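Local coordinates for protein SrtE1 (Streptomyces coelicolor, PDB 5CUW) that anchors surface proteins to the cell wall as a class E sortase transpeptidase, recognising Leu-Ala-x-Thr-Gly and Leu-Pro-x-Thr-Gly signals with a preference for the former, at residues F40-I45 / D49-I54; D75-A80 / S140-V145; R103-L108 / I158-C163; I114-Q119 / F123-A128. One frame throughout, in Å; residues are numbered along the deposited sequence.

Interaction 1 (F40-I45 / D49-I54); sequences FALLHI and DVVVPI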
loop_
_atom_site.group_PDB
_atom_site.type_symbol
_atom_site.label_atom_id
_atom_site.label_comp_id
_atom_site.label_asym_id
_atom_site.label_seq_id
_atom_site.Cartn_x
_atom_site.Cartn_y
_atom_site.Cartn_z
ATOM N N PHE A 40 9.148 6.344 -7.388
ATOM C CA PHE A 40 9.847 7.163 -6.403
ATOM C C PHE A 40 10.228 6.433 -5.129
ATOM O O PHE A 40 10.884 7.004 -4.263
ATOM C CB PHE A 40 9.009 8.398 -6.044
ATOM C CG PHE A 40 7.691 8.088 -5.409
ATOM C CD1 PHE A 40 7.587 7.912 -4.038
ATOM C CD2 PHE A 40 6.540 8.003 -6.177
ATOM C CE1 PHE A 40 6.376 7.645 -3.453
ATOM C CE2 PHE A 40 5.323 7.741 -5.591
ATOM C CZ PHE A 40 5.239 7.554 -4.229
ATOM N N ALA A 41 9.821 5.178 -4.996
ATOM C CA ALA A 41 10.175 4.438 -3.804
ATOM C C ALA A 41 10.112 2.949 -4.079
ATOM O O ALA A 41 9.724 2.540 -5.171
ATOM C CB ALA A 41 9.250 4.811 -2.650
ATOM N N LEU A 42 10.508 2.152 -3.090
ATOM C CA LEU A 42 10.406 0.690 -3.166
ATOM C C LEU A 42 9.539 0.173 -2.015
ATOM O O LEU A 42 9.718 0.584 -0.868
ATOM C CB LEU A 42 11.786 0.032 -3.110
ATOM C CG LEU A 42 12.549 -0.233 -4.411
ATOM C CD1 LEU A 42 13.916 -0.814 -4.090
ATOM C CD2 LEU A 42 11.773 -1.183 -5.319
ATOM N N LEU A 43 8.603 -0.720 -2.323
ATOM C CA LEU A 43 7.795 -1.366 -1.289
ATOM C C LEU A 43 8.321 -2.778 -1.008
ATOM O O LEU A 43 8.500 -3.563 -1.940
ATOM C CB LEU A 43 6.338 -1.437 -1.711
ATOM C CG LEU A 43 5.365 -1.998 -0.668
ATOM C CD1 LEU A 43 5.143 -0.972 0.439
ATOM C CD2 LEU A 43 4.039 -2.385 -1.318
ATOM N N HIS A 44 8.570 -3.090 0.264
ATOM C CA HIS A 44 9.047 -4.413 0.662
ATOM C C HIS A 44 8.006 -5.084 1.543
ATOM O O HIS A 44 7.542 -4.491 2.507
ATOM C CB HIS A 44 10.368 -4.345 1.440
ATOM C CG HIS A 44 11.479 -3.639 0.725
ATOM N ND1 HIS A 44 12.539 -4.308 0.151
ATOM C CD2 HIS A 44 11.716 -2.319 0.525
ATOM C CE1 HIS A 44 13.372 -3.433 -0.386
ATOM N NE2 HIS A 44 12.895 -2.220 -0.175
ATOM N N ILE A 45 7.651 -6.322 1.226
ATOM C CA ILE A 45 6.820 -7.119 2.129
ATOM C C ILE A 45 7.515 -8.464 2.276
ATOM O O ILE A 45 7.258 -9.392 1.505
ATOM C CB ILE A 45 5.373 -7.294 1.615
ATOM C CG1 ILE A 45 4.832 -5.970 1.068
ATOM C CG2 ILE A 45 4.445 -7.795 2.729
ATOM C CD1 ILE A 45 3.432 -6.072 0.528
ATOM N N ASP A 49 7.794 -12.179 0.070
ATOM C CA ASP A 49 8.913 -12.120 -0.874
ATOM C C ASP A 49 8.647 -11.109 -1.982
ATOM O O ASP A 49 8.898 -11.360 -3.160
ATOM C CB ASP A 49 9.186 -13.500 -1.455
ATOM C CG ASP A 49 9.645 -14.484 -0.394
ATOM O OD1 ASP A 49 10.479 -14.086 0.450
ATOM O OD2 ASP A 49 9.160 -15.636 -0.387
ATOM N N VAL A 50 8.125 -9.961 -1.581
ATOM C CA VAL A 50 7.770 -8.898 -2.509
ATOM C C VAL A 50 8.729 -7.714 -2.371
ATOM O O VAL A 50 8.936 -7.197 -1.277
ATOM C CB VAL A 50 6.313 -8.419 -2.281
ATOM C CG1 VAL A 50 6.091 -7.033 -2.886
ATOM C CG2 VAL A 50 5.331 -9.422 -2.856
ATOM N N VAL A 51 9.330 -7.319 -3.487
ATOM C CA VAL A 51 10.020 -6.032 -3.591
ATOM C C VAL A 51 9.562 -5.399 -4.900
ATOM O O VAL A 51 9.696 -6.005 -5.966
ATOM C CB VAL A 51 11.549 -6.162 -3.567
ATOM C CG1 VAL A 51 12.199 -4.769 -3.686
ATOM C CG2 VAL A 51 12.002 -6.842 -2.298
ATOM N N VAL A 52 9.003 -4.193 -4.827
ATOM C CA VAL A 52 8.326 -3.644 -5.992
ATOM C C VAL A 52 8.300 -2.123 -5.946
ATOM O O VAL A 52 8.072 -1.526 -4.894
ATOM C CB VAL A 52 6.896 -4.201 -6.107
ATOM C CG1 VAL A 52 6.037 -3.823 -4.872
ATOM C CG2 VAL A 52 6.239 -3.746 -7.405
ATOM N N PRO A 53 8.553 -1.487 -7.093
ATOM C CA PRO A 53 8.628 -0.025 -7.077
ATOM C C PRO A 53 7.247 0.594 -6.926
ATOM O O PRO A 53 6.254 0.015 -7.384
ATOM C CB PRO A 53 9.248 0.318 -8.439
ATOM C CG PRO A 53 9.807 -1.015 -8.978
ATOM C CD PRO A 53 8.889 -2.049 -8.413
ATOM N N ILE A 54 7.192 1.750 -6.274
ATOM C CA ILE A 54 5.975 2.555 -6.192
ATOM C C ILE A 54 6.089 3.728 -7.152
ATOM O O ILE A 54 7.112 4.412 -7.173
ATOM C CB ILE A 54 5.724 3.103 -4.760
ATOM C CG1 ILE A 54 5.800 1.989 -3.711
ATOM C CG2 ILE A 54 4.378 3.850 -4.690
ATOM C CD1 ILE A 54 5.619 2.504 -2.284
#
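Leu43 and Val52 face each other across two antiparallel strands as a hydrogen-bonded pair, with Leu43 N to Val52 O at 2.7 Å and nearly straight at the hydrogen (173°). The return bond, Val52 N to Leu43 O, is longer and more bent. Ile45 and Val50 repeat the exchange; at Ile54 it is split, its N bonding to Ala41 O and its O accepting from Phe40 N. The segment axes run at 153° to each other. On the buried face Ile54 has the largest share of the contact: its CG1 reaches Leu43 CB at 4.0 Å. Its CG2, held anti to the backbone N (chi1 of CG1 -51°), instead meets Phe40 CZ at 3.8 Å. Phe40 also brings a ring face over Ile54 O, the same oxygen that accepts its backbone N at 2.8 Å. On the other face, His44 and Val51 lie side by side, ND1 touching Val51 CG2 at 3.6 Å, while Leu42 CD2 rests against Val52 C and Pro53 N.

Further out, Glu117 receives a hydrogen bond from His44 NE2 and so braces the imidazole beside Val51, and Phe89 and Leu91 pack on Ile54. Irregularities mark both ends of this hairpin of the sortase beta-barrel: Phe40 and Ala41 opposite Ile54 form a classic beta bulge, and Asp49 and Val50 opposite Ile45 a G1 bulge.

Interaction 2 (D75-A80 / S140-V145); sequences DGLKTA and SVLDPV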
loop_
_atom_site.group_PDB
_atom_site.type_symbol
_atom_site.label_atom_id
_atom_site.label_comp_id
_atom_site.label_asym_id
_atom_site.label_seq_id
_atom_site.Cartn_x
_atom_site.Cartn_y
_atom_site.Cartn_z
ATOM N N ASP A 75 -7.746 12.815 -9.246
ATOM C CA ASP A 75 -9.209 12.779 -9.204
ATOM C C ASP A 75 -9.791 12.883 -7.796
ATOM O O ASP A 75 -10.854 12.327 -7.518
ATOM C CB ASP A 75 -9.722 11.496 -9.866
ATOM N N GLY A 76 -9.102 13.594 -6.909
ATOM C CA GLY A 76 -9.575 13.748 -5.545
ATOM C C GLY A 76 -9.180 12.599 -4.636
ATOM O O GLY A 76 -9.443 12.631 -3.429
ATOM N N LEU A 77 -8.540 11.580 -5.207
ATOM C CA LEU A 77 -8.131 10.414 -4.422
ATOM C C LEU A 77 -6.701 10.519 -3.914
ATOM O O LEU A 77 -6.152 9.541 -3.402
ATOM C CB LEU A 77 -8.277 9.128 -5.239
ATOM C CG LEU A 77 -9.686 8.582 -5.448
ATOM C CD1 LEU A 77 -9.606 7.201 -6.095
ATOM C CD2 LEU A 77 -10.456 8.527 -4.131
ATOM N N LYS A 78 -6.093 11.695 -4.040
ATOM C CA LYS A 78 -4.697 11.839 -3.650
ATOM C C LYS A 78 -4.526 11.656 -2.155
ATOM O O LYS A 78 -5.173 12.328 -1.361
ATOM C CB LYS A 78 -4.141 13.200 -4.062
ATOM C CG LYS A 78 -2.650 13.321 -3.786
ATOM C CD LYS A 78 -1.987 14.327 -4.720
ATOM C CE LYS A 78 -0.474 14.201 -4.648
ATOM N NZ LYS A 78 0.212 15.215 -5.487
ATOM N N THR A 79 -3.641 10.756 -1.762
ATOM C CA THR A 79 -3.444 10.504 -0.346
ATOM C C THR A 79 -2.133 11.119 0.141
ATOM O O THR A 79 -1.287 11.543 -0.659
ATOM C CB THR A 79 -3.432 8.993 -0.035
ATOM O OG1 THR A 79 -2.272 8.400 -0.613
ATOM C CG2 THR A 79 -4.698 8.296 -0.571
ATOM N N ALA A 80 -1.963 11.140 1.459
ATOM C CA ALA A 80 -0.740 11.639 2.081
ATOM C C ALA A 80 0.480 10.797 1.710
ATOM O O ALA A 80 0.341 9.628 1.332
ATOM C CB ALA A 80 -0.911 11.671 3.596
ATOM N N SER A 140 -13.771 5.273 0.458
ATOM C CA SER A 140 -13.557 5.791 1.810
ATOM C C SER A 140 -12.487 5.001 2.570
ATOM O O SER A 140 -12.021 5.436 3.621
ATOM C CB SER A 140 -14.869 5.789 2.594
ATOM O OG SER A 140 -15.801 6.675 2.005
ATOM N N VAL A 141 -12.091 3.852 2.036
ATOM C CA VAL A 141 -11.001 3.079 2.643
ATOM C C VAL A 141 -9.651 3.788 2.436
ATOM O O VAL A 141 -8.634 3.378 3.001
ATOM C CB VAL A 141 -10.913 1.637 2.073
ATOM C CG1 VAL A 141 -12.218 0.885 2.309
ATOM C CG2 VAL A 141 -10.553 1.653 0.583
ATOM N N LEU A 142 -9.656 4.854 1.633
ATOM C CA LEU A 142 -8.473 5.684 1.406
ATOM C C LEU A 142 -8.527 7.026 2.144
ATOM O O LEU A 142 -7.664 7.876 1.916
ATOM C CB LEU A 142 -8.289 5.973 -0.090
ATOM C CG LEU A 142 -8.049 4.773 -1.017
ATOM C CD1 LEU A 142 -8.138 5.209 -2.464
ATOM C CD2 LEU A 142 -6.687 4.139 -0.735
ATOM N N ASP A 143 -9.539 7.222 2.992
ATOM C CA ASP A 143 -9.679 8.455 3.790
ATOM C C ASP A 143 -8.498 8.595 4.754
ATOM O O ASP A 143 -7.904 7.584 5.145
ATOM C CB ASP A 143 -10.990 8.442 4.597
ATOM C CG ASP A 143 -12.232 8.691 3.738
ATOM O OD1 ASP A 143 -12.097 9.078 2.557
ATOM O OD2 ASP A 143 -13.358 8.518 4.258
ATOM N N PRO A 144 -8.172 9.836 5.180
ATOM C CA PRO A 144 -7.053 9.992 6.117
ATOM C C PRO A 144 -7.160 9.070 7.344
ATOM O O PRO A 144 -6.139 8.531 7.793
ATOM C CB PRO A 144 -7.151 11.464 6.514
ATOM C CG PRO A 144 -7.648 12.113 5.265
ATOM C CD PRO A 144 -8.678 11.141 4.720
ATOM N N VAL A 145 -8.370 8.911 7.877
ATOM C CA VAL A 145 -8.656 7.868 8.865
ATOM C C VAL A 145 -9.589 6.887 8.175
ATOM O O VAL A 145 -10.794 7.111 8.130
ATOM C CB VAL A 145 -9.306 8.420 10.152
ATOM C CG1 VAL A 145 -9.588 7.286 11.134
ATOM C CG2 VAL A 145 -8.411 9.460 10.805
#
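With chi1 at 68°, Thr79 places OG1 between its backbone N and carbonyl carbon and turns CG2 toward Leu142, where the methyl lies 3.9 Å from Leu142 O and 4.3 Å from Leu142 CB. Leu142 has CG beside its own backbone N (chi1 -62°) and an extended second torsion, which puts CD1 near Leu77 CD2, at 4.4 Å.

No hydrogen bond crosses between the segments, and only 131 Å² is buried, which marks this as light packing. The polar side of Thr79 is engaged elsewhere: OG1 is hydrogen-bonded to His71 NE2 and Gly90 N, fixing the rotation that presents CG2 to Leu142. Within 140-145, Asp143 N bonds back to Ser140 O at 3.1 Å, closing the short 3-10 turn from which Leu142 projects.

Leu77 and Leu142 both touch Tyr72, a residue inferred to take part in substrate recognition. The contact thus joins the loop between strands 69-71 and 87-92 to the loop between strands 121-134 and 156-164, while Asn88 of strand 87-92 holds Asp143 O and Trp176 of strand 171-184 holds Val141 O.

Interaction 3 (R103-L108 / I158-C163); sequences RYINKL and ITLTTC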
loop_
_atom_site.group_PDB
_atom_site.type_symbol
_atom_site.label_atom_id
_atom_site.label_comp_id
_atom_site.label_asym_id
_atom_site.label_seq_id
_atom_site.Cartn_x
_atom_site.Cartn_y
_atom_site.Cartn_z
ATOM N N ARG A 103 -0.833 -10.345 -4.858
ATOM C CA ARG A 103 -1.575 -11.597 -4.952
ATOM C C ARG A 103 -1.860 -12.241 -3.585
ATOM O O ARG A 103 -2.934 -12.820 -3.377
ATOM C CB ARG A 103 -0.827 -12.592 -5.828
ATOM C CG ARG A 103 -1.630 -13.853 -6.057
ATOM C CD ARG A 103 -0.989 -14.773 -7.063
ATOM N NE ARG A 103 -1.883 -15.892 -7.352
ATOM C CZ ARG A 103 -1.608 -16.880 -8.194
ATOM N NH1 ARG A 103 -0.449 -16.905 -8.852
ATOM N NH2 ARG A 103 -2.498 -17.844 -8.381
ATOM N N TYR A 104 -0.916 -12.153 -2.654
ATOM C CA TYR A 104 -1.115 -12.827 -1.363
ATOM C C TYR A 104 -1.159 -11.885 -0.151
ATOM O O TYR A 104 -0.779 -12.281 0.953
ATOM C CB TYR A 104 -0.028 -13.870 -1.149
ATOM C CG TYR A 104 -0.048 -14.974 -2.186
ATOM C CD1 TYR A 104 -1.035 -15.954 -2.169
ATOM C CD2 TYR A 104 0.909 -15.022 -3.188
ATOM C CE1 TYR A 104 -1.053 -16.968 -3.122
ATOM C CE2 TYR A 104 0.899 -16.023 -4.146
ATOM C CZ TYR A 104 -0.082 -16.990 -4.107
ATOM O OH TYR A 104 -0.081 -17.972 -5.064
ATOM N N ILE A 105 -1.620 -10.651 -0.333
ATOM C CA ILE A 105 -1.672 -9.748 0.816
ATOM C C ILE A 105 -2.719 -10.217 1.830
ATOM O O ILE A 105 -2.705 -9.779 2.970
ATOM C CB ILE A 105 -1.946 -8.260 0.419
ATOM C CG1 ILE A 105 -3.327 -8.066 -0.216
ATOM C CG2 ILE A 105 -0.825 -7.736 -0.493
ATOM C CD1 ILE A 105 -3.715 -6.551 -0.407
ATOM N N ASN A 106 -3.591 -11.149 1.441
ATOM C CA ASN A 106 -4.531 -11.708 2.403
ATOM C C ASN A 106 -3.870 -12.734 3.314
ATOM O O ASN A 106 -4.527 -13.294 4.181
ATOM C CB ASN A 106 -5.735 -12.339 1.699
ATOM C CG ASN A 106 -5.349 -13.463 0.761
ATOM O OD1 ASN A 106 -4.229 -13.515 0.250
ATOM N ND2 ASN A 106 -6.286 -14.366 0.515
ATOM N N LYS A 107 -2.571 -12.970 3.129
ATOM C CA LYS A 107 -1.851 -13.886 4.014
ATOM C C LYS A 107 -1.097 -13.121 5.102
ATOM O O LYS A 107 -0.473 -13.712 5.987
ATOM C CB LYS A 107 -0.895 -14.766 3.217
ATOM C CG LYS A 107 -1.602 -15.745 2.295
ATOM C CD LYS A 107 -2.619 -16.581 3.063
ATOM C CE LYS A 107 -3.313 -17.604 2.165
ATOM N NZ LYS A 107 -4.509 -18.216 2.826
ATOM N N LEU A 108 -1.167 -11.800 5.041
ATOM C CA LEU A 108 -0.608 -10.966 6.097
ATOM C C LEU A 108 -1.400 -11.108 7.397
ATOM O O LEU A 108 -2.624 -11.170 7.379
ATOM C CB LEU A 108 -0.589 -9.511 5.655
ATOM C CG LEU A 108 0.408 -9.277 4.522
ATOM C CD1 LEU A 108 0.421 -7.823 4.084
ATOM C CD2 LEU A 108 1.787 -9.737 4.969
ATOM N N ILE A 158 -1.075 3.039 6.215
ATOM C CA ILE A 158 -0.894 2.608 4.851
ATOM C C ILE A 158 -2.089 1.751 4.462
ATOM O O ILE A 158 -2.657 1.010 5.299
ATOM C CB ILE A 158 0.464 1.843 4.659
ATOM C CG1 ILE A 158 0.736 1.601 3.169
ATOM C CG2 ILE A 158 0.481 0.548 5.497
ATOM C CD1 ILE A 158 2.169 1.204 2.815
ATOM N N THR A 159 -2.509 1.889 3.209
ATOM C CA THR A 159 -3.618 1.103 2.682
ATOM C C THR A 159 -3.176 0.402 1.405
ATOM O O THR A 159 -2.685 1.047 0.484
ATOM C CB THR A 159 -4.853 1.977 2.374
ATOM O OG1 THR A 159 -5.161 2.776 3.518
ATOM C CG2 THR A 159 -6.060 1.100 2.014
ATOM N N LEU A 160 -3.352 -0.909 1.352
ATOM C CA LEU A 160 -3.065 -1.670 0.132
ATOM C C LEU A 160 -4.377 -2.159 -0.480
ATOM O O LEU A 160 -5.187 -2.778 0.214
ATOM C CB LEU A 160 -2.154 -2.865 0.423
ATOM C CG LEU A 160 -0.908 -2.694 1.292
ATOM C CD1 LEU A 160 -0.196 -4.058 1.433
ATOM C CD2 LEU A 160 0.047 -1.622 0.748
ATOM N N THR A 161 -4.589 -1.889 -1.769
ATOM C CA THR A 161 -5.830 -2.310 -2.437
ATOM C C THR A 161 -5.535 -3.195 -3.643
ATOM O O THR A 161 -4.597 -2.932 -4.392
ATOM C CB THR A 161 -6.679 -1.086 -2.891
ATOM O OG1 THR A 161 -6.104 -0.486 -4.067
ATOM C CG2 THR A 161 -6.737 -0.046 -1.791
ATOM N N THR A 162 -6.317 -4.256 -3.831
ATOM C CA THR A 162 -6.147 -5.105 -5.005
ATOM C C THR A 162 -7.499 -5.705 -5.367
ATOM O O THR A 162 -8.481 -5.472 -4.672
ATOM C CB THR A 162 -5.110 -6.224 -4.753
ATOM O OG1 THR A 162 -4.755 -6.855 -5.995
ATOM C CG2 THR A 162 -5.677 -7.263 -3.785
ATOM N N CYS A 163 -7.556 -6.471 -6.450
ATOM C CA CYS A 163 -8.815 -7.082 -6.869
ATOM C C CYS A 163 -9.063 -8.437 -6.208
ATOM O O CYS A 163 -8.132 -9.134 -5.813
ATOM C CB CYS A 163 -8.846 -7.243 -8.385
ATOM S SG CYS A 163 -8.800 -5.681 -9.289
#
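Thr162 OG1 is hydrogen-bonded to Gly93 O, while on the same side chain the methyl CG2 meets Ile105 CD1 at 4.0 Å. The hydroxyl stands anti to the backbone N (chi1 -168°), which turns the methyl to the 103-108 segment. Thr162 lies on strand 156-164 of the sortase beta-barrel, next to the inferred active-site Cys163. Alternation along this strand puts Thr161 on the face away from Ile105, with Leu160 and Thr162 on the face toward it. On that far face Thr161 OG1 has several partners: it is hydrogen-bonded to Tyr72 OH and to Ala13 O, with a weak bond to Leu91 O.

The 3-10 turn that presents Ile105 is closed by Lys107 N to Tyr104 O at 2.9 Å and by a longer bond from Leu108 N to Ile105 O. Beyond it, Arg103 makes salt bridges to Glu166 and Glu100, and its backbone O accepts Arg95 NE; Arg95 NH1 also donates to Cys163 O, tying the loop to the end of the strand.

Ile105 supplies the touch from the loop side. Its CG1 sits between the backbone N and the carbonyl carbon (chi1 64°), and the extended second torsion drives CD1 down to the strand, 4.1 Å from Leu160 CB. Past Thr162 the approach differs, since there the side chains slide by each other in opposite directions. Against Leu160 the chains cross at a slant, with a contact on each branch of the isoleucine, the second being Ile105 CG2 to Leu160 CD1 at 4.2 Å.

Interaction 4 (I114-Q119 / F123-A128); sequences IVVETQ and FVYKMA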
loop_
_atom_site.group_PDB
_atom_site.type_symbol
_atom_site.label_atom_id
_atom_site.label_comp_id
_atom_site.label_asym_id
_atom_site.label_seq_id
_atom_site.Cartn_x
_atom_site.Cartn_y
_atom_site.Cartn_z
ATOM N N ILE A 114 5.561 -4.123 6.669
ATOM C CA ILE A 114 5.445 -3.613 5.313
ATOM C C ILE A 114 6.340 -2.393 5.257
ATOM O O ILE A 114 6.127 -1.439 6.001
ATOM C CB ILE A 114 3.990 -3.228 4.967
ATOM C CG1 ILE A 114 3.083 -4.459 5.034
ATOM C CG2 ILE A 114 3.908 -2.560 3.608
ATOM C CD1 ILE A 114 1.697 -4.154 5.591
ATOM N N VAL A 115 7.360 -2.417 4.405
ATOM C CA VAL A 115 8.353 -1.353 4.444
ATOM C C VAL A 115 8.379 -0.509 3.171
ATOM O O VAL A 115 8.534 -1.027 2.060
ATOM C CB VAL A 115 9.765 -1.928 4.688
ATOM C CG1 VAL A 115 10.807 -0.805 4.721
ATOM C CG2 VAL A 115 9.795 -2.750 5.986
ATOM N N VAL A 116 8.271 0.804 3.346
ATOM C CA VAL A 116 8.438 1.735 2.236
ATOM C C VAL A 116 9.818 2.363 2.301
ATOM O O VAL A 116 10.132 3.075 3.254
ATOM C CB VAL A 116 7.383 2.862 2.249
ATOM C CG1 VAL A 116 7.659 3.835 1.120
ATOM C CG2 VAL A 116 5.962 2.289 2.135
ATOM N N GLU A 117 10.634 2.101 1.285
ATOM C CA GLU A 117 11.976 2.665 1.200
ATOM C C GLU A 117 12.026 3.845 0.232
ATOM O O GLU A 117 11.720 3.703 -0.955
ATOM C CB GLU A 117 12.974 1.596 0.755
ATOM C CG GLU A 117 14.354 2.146 0.415
ATOM C CD GLU A 117 15.333 1.075 -0.049
ATOM O OE1 GLU A 117 14.897 -0.051 -0.385
ATOM O OE2 GLU A 117 16.548 1.363 -0.074
ATOM N N THR A 118 12.417 5.009 0.738
ATOM C CA THR A 118 12.577 6.189 -0.105
ATOM C C THR A 118 14.054 6.533 -0.207
ATOM O O THR A 118 14.895 5.816 0.337
ATOM C CB THR A 118 11.803 7.391 0.445
ATOM O OG1 THR A 118 12.401 7.832 1.668
ATOM C CG2 THR A 118 10.363 7.015 0.705
ATOM N N GLN A 119 14.374 7.624 -0.901
ATOM C CA GLN A 119 15.762 8.034 -1.054
ATOM C C GLN A 119 16.385 8.296 0.307
ATOM O O GLN A 119 17.540 7.953 0.545
ATOM C CB GLN A 119 15.869 9.292 -1.931
ATOM N N PHE A 123 10.333 3.636 5.983
ATOM C CA PHE A 123 9.101 3.716 6.753
ATOM C C PHE A 123 8.582 2.314 7.029
ATOM O O PHE A 123 8.165 1.611 6.108
ATOM C CB PHE A 123 8.057 4.539 6.001
ATOM C CG PHE A 123 8.458 5.970 5.800
ATOM C CD1 PHE A 123 8.275 6.908 6.812
ATOM C CD2 PHE A 123 9.018 6.383 4.600
ATOM C CE1 PHE A 123 8.653 8.240 6.615
ATOM C CE2 PHE A 123 9.396 7.691 4.409
ATOM C CZ PHE A 123 9.216 8.620 5.417
ATOM N N VAL A 124 8.624 1.897 8.288
ATOM C CA VAL A 124 8.170 0.553 8.638
ATOM C C VAL A 124 6.747 0.571 9.170
ATOM O O VAL A 124 6.486 1.159 10.214
ATOM C CB VAL A 124 9.086 -0.103 9.693
ATOM C CG1 VAL A 124 8.547 -1.491 10.076
ATOM C CG2 VAL A 124 10.513 -0.202 9.165
ATOM N N TYR A 125 5.838 -0.077 8.448
ATOM C CA TYR A 125 4.483 -0.286 8.909
ATOM C C TYR A 125 4.285 -1.725 9.347
ATOM O O TYR A 125 4.991 -2.629 8.887
ATOM C CB TYR A 125 3.467 0.037 7.814
ATOM C CG TYR A 125 3.518 1.444 7.259
ATOM C CD1 TYR A 125 4.410 1.775 6.253
ATOM C CD2 TYR A 125 2.630 2.423 7.693
ATOM C CE1 TYR A 125 4.453 3.061 5.709
ATOM C CE2 TYR A 125 2.667 3.731 7.147
ATOM C CZ TYR A 125 3.574 4.034 6.159
ATOM O OH TYR A 125 3.604 5.321 5.620
ATOM N N LYS A 126 3.310 -1.943 10.218
ATOM C CA LYS A 126 2.882 -3.308 10.531
ATOM C C LYS A 126 1.398 -3.489 10.220
ATOM O O LYS A 126 0.581 -2.594 10.471
ATOM C CB LYS A 126 3.191 -3.636 11.989
ATOM C CG LYS A 126 4.691 -3.854 12.195
ATOM C CD LYS A 126 5.041 -4.397 13.566
ATOM C CE LYS A 126 6.555 -4.502 13.720
ATOM N NZ LYS A 126 6.957 -4.665 15.144
ATOM N N MET A 127 1.068 -4.641 9.642
ATOM C CA MET A 127 -0.300 -4.968 9.265
ATOM C C MET A 127 -1.195 -4.886 10.487
ATOM O O MET A 127 -0.823 -5.345 11.568
ATOM C CB MET A 127 -0.361 -6.369 8.629
ATOM C CG MET A 127 -1.730 -6.792 8.097
ATOM S SD MET A 127 -2.801 -7.648 9.293
ATOM C CE MET A 127 -4.290 -7.850 8.321
ATOM N N ALA A 128 -2.364 -4.271 10.332
ATOM C CA ALA A 128 -3.266 -4.083 11.466
ATOM C C ALA A 128 -4.660 -4.627 11.209
ATOM O O ALA A 128 -5.292 -5.170 12.106
ATOM C CB ALA A 128 -3.353 -2.597 11.830
#
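Ile114 and Tyr125 exchange two backbone hydrogen bonds, Ile114 N to Tyr125 O at 2.7 Å and Tyr125 N to Ile114 O at 2.8 Å. Val116 and Phe123 do the same, with Val116 N to Phe123 O at 2.9 Å and Phe123 N to Val116 O at 2.8 Å. All four have angles at the hydrogen above 160°. The carbonyl of Phe123 also takes a CA-H...O contact from Val115 CA. Between these pairs, Val115 and Val124 form the non-hydrogen-bonded pair, and their outward-facing amides are satisfied by other strands: Val115 by His44, and Val124 by Val180 and Glu181.

Side chains pack around these bonds. Tyr125 CG lies beside its backbone N (chi1 -58°), which brings the ring edge to Ile114 O, in its plane, with CD1 at 3.7 Å. Val116 CG2 comes obliquely to the same ring at CE1, 4.0 Å away. Thr118 CG2 approaches the Phe123 ring at its edge and in plane, 3.9 Å from CE2, while OG1 of Thr118 accepts from Lys121 N, a bond inside the connecting turn.

Glu117 points away from strand 121-134, its carboxylate making a salt bridge to Arg185. The chemistry implies division of labour in this beta hairpin: main-chain polar groups are paired between neighbouring strands, so a largely buried apolar face of Ile114, Val116, Phe123 and Tyr125 can pack in the barrel without stranding these donors and acceptors.

Interactions 1 and 4 are hairpins side by side in one sheet, their centres about 9 Å apart, joined through strands 39-45 and 113-117 by His44 N to Val115 O at 2.7 Å and Leu42 O to Glu117 N at 2.8 Å. Interaction 3 packs against both: Ile45 CG2 meets Leu108 CD2 at 4.0 Å, and Ile158 CG2 meets Tyr125 CD2 at 3.6 Å. Interaction 2 lies across the chain from interaction 1, centres about 21 Å apart, yet reaches interaction 3 through Leu142 and Thr159. Cys163, the inferred active-site cysteine, lies in segment 158-163 of interaction 3 without touching 103-108, and the Thr162 side chain is about 6 Å from that of inferred active-site His94.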